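Local coordinates for Atg5 (Kluyveromyces marxianus, PDB 3VQI), which takes part in autophagic vesicle formation and cytoplasm-to-vacuole transport, and is required for selective autophagic degradation of the nucleus, at residues A[144-147]-A[148-151]. Numbering follows the deposited sequence.
Sequences RHQW and KQAC
K148 N donates to R144 O at 2.9 Å, and A150 N donates to Q146 O at 2.8 Å. Both are i to i+4 bonds of one helix. Both are nearly straight, with N-H...O angles of 162° and 164°, and both donors lie in the carbonyl plane. R144 O also takes a weak bond from W147 N, so two amides share that oxygen. Between W147 O and C151 N the helical bond is modelled at 2.9 Å, but it is bent and the place of C151 N is less sure.

The side chains add a few looser contacts. K148 CD lies at the edge of the H145 ring, near its plane, 4.0 Å from ND1. The two side chains run alongside each other and point the same way. K148 has CG anti to the backbone N (chi1 -165°) and is extended beyond it, which lays the chain beside the imidazole. K148 NZ stays 4.7 Å from H145 ND1, whose charge is not known, and 5.7 Å from R144 NH1, a like charge, and touches neither. The guanidinium of R144 makes a cation-pi contact with F169.

On another side of the helix, W147 CE3 makes an apolar contact with A150 CB, obliquely, at 4.4 Å. The buried indole also meets F172 edge-to-face, and its NE1 is satisfied by I265 O, a bond that helps fix the rotation of the ring. The amide of Q146, also buried, is held at both ends: OE1 accepts from R203 NH2, and NE2 donates to Y142 O, one turn earlier.

The arrangement is typical of an amphipathic alpha-helix. In helix 135-155, part of the alpha-helical bundle region of Atg5, H145 lies on the exposed side, while Q146 and W147 tie the buried side to the UblB region.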
loop_
_atom_site.group_PDB
_atom_site.type_symbol
_atom_site.label_atom_id
_atom_site.label_comp_id
_atom_site.label_asym_id
_atom_site.label_seq_id
_atom_site.Cartn_x
_atom_site.Cartn_y
_atom_site.Cartn_z
ATOM N N ARG A 144 -6.628 10.084 2.149
ATOM C CA ARG A 144 -7.891 10.631 2.643
ATOM C C ARG A 144 -9.045 10.173 1.756
ATOM O O ARG A 144 -9.967 9.487 2.206
ATOM C CB ARG A 144 -7.849 12.161 2.626
ATOM C CG ARG A 144 -8.825 12.787 3.592
ATOM C CD ARG A 144 -9.267 14.184 3.185
ATOM N NE ARG A 144 -9.880 14.926 4.295
ATOM C CZ ARG A 144 -10.797 14.441 5.138
ATOM N NH1 ARG A 144 -11.238 13.192 5.023
ATOM N NH2 ARG A 144 -11.278 15.210 6.110
ATOM N N HIS A 145 -8.975 10.567 0.487
ATOM C CA HIS A 145 -9.998 10.229 -0.496
ATOM C C HIS A 145 -10.211 8.726 -0.640
ATOM O O HIS A 145 -11.273 8.279 -1.051
ATOM C CB HIS A 145 -9.661 10.873 -1.846
ATOM C CG HIS A 145 -9.546 12.371 -1.787
ATOM N ND1 HIS A 145 -10.384 13.152 -1.013
ATOM C CD2 HIS A 145 -8.706 13.231 -2.412
ATOM C CE1 HIS A 145 -10.063 14.425 -1.164
ATOM N NE2 HIS A 145 -9.048 14.503 -2.007
ATOM N N GLN A 146 -9.217 7.936 -0.278
ATOM C CA GLN A 146 -9.383 6.499 -0.356
ATOM C C GLN A 146 -10.377 6.100 0.729
ATOM O O GLN A 146 -11.264 5.281 0.502
ATOM C CB GLN A 146 -8.048 5.791 -0.132
ATOM C CG GLN A 146 -7.754 4.723 -1.157
ATOM C CD GLN A 146 -7.740 5.279 -2.569
ATOM O OE1 GLN A 146 -8.288 4.680 -3.489
ATOM N NE2 GLN A 146 -7.112 6.430 -2.744
ATOM N N TRP A 147 -10.227 6.679 1.919
ATOM C CA TRP A 147 -11.132 6.368 3.025
ATOM C C TRP A 147 -12.500 6.962 2.755
ATOM O O TRP A 147 -13.529 6.354 3.044
ATOM C CB TRP A 147 -10.587 6.913 4.349
ATOM C CG TRP A 147 -9.828 5.882 5.097
ATOM C CD1 TRP A 147 -8.477 5.768 5.190
ATOM C CD2 TRP A 147 -10.378 4.750 5.781
ATOM N NE1 TRP A 147 -8.146 4.630 5.883
ATOM C CE2 TRP A 147 -9.295 3.985 6.261
ATOM C CE3 TRP A 147 -11.686 4.308 6.038
ATOM C CZ2 TRP A 147 -9.472 2.794 6.985
ATOM C CZ3 TRP A 147 -11.866 3.123 6.761
ATOM C CH2 TRP A 147 -10.760 2.380 7.225
ATOM N N LYS A 148 -12.492 8.160 2.190
ATOM C CA LYS A 148 -13.714 8.850 1.851
ATOM C C LYS A 148 -14.469 7.930 0.907
ATOM O O LYS A 148 -15.671 8.085 0.715
ATOM C CB LYS A 148 -13.377 10.172 1.156
ATOM C CG LYS A 148 -14.525 11.174 1.045
ATOM C CD LYS A 148 -13.974 12.567 0.722
ATOM C CE LYS A 148 -15.045 13.652 0.774
ATOM N NZ LYS A 148 -14.428 15.008 0.647
ATOM N N GLN A 149 -13.748 6.967 0.334
ATOM C CA GLN A 149 -14.312 6.003 -0.610
ATOM C C GLN A 149 -14.685 4.688 0.051
ATOM O O GLN A 149 -15.800 4.208 -0.103
ATOM C CB GLN A 149 -13.316 5.734 -1.743
ATOM C CG GLN A 149 -13.835 4.811 -2.841
ATOM C CD GLN A 149 -12.906 4.738 -4.054
ATOM O OE1 GLN A 149 -12.453 5.767 -4.570
ATOM N NE2 GLN A 149 -12.632 3.521 -4.521
ATOM N N ALA A 150 -13.748 4.090 0.774
ATOM C CA ALA A 150 -14.025 2.826 1.447
ATOM C C ALA A 150 -15.217 3.010 2.387
ATOM O O ALA A 150 -15.849 2.046 2.821
ATOM C CB ALA A 150 -12.799 2.372 2.230
ATOM N N CYS A 151 -15.514 4.268 2.689
ATOM C CA CYS A 151 -16.616 4.615 3.574
ATOM C C CYS A 151 -17.942 4.337 2.853
ATOM O O CYS A 151 -18.792 3.593 3.359
ATOM C CB CYS A 151 -16.503 6.093 3.968
ATOM S SG CYS A 151 -17.450 6.578 5.433
#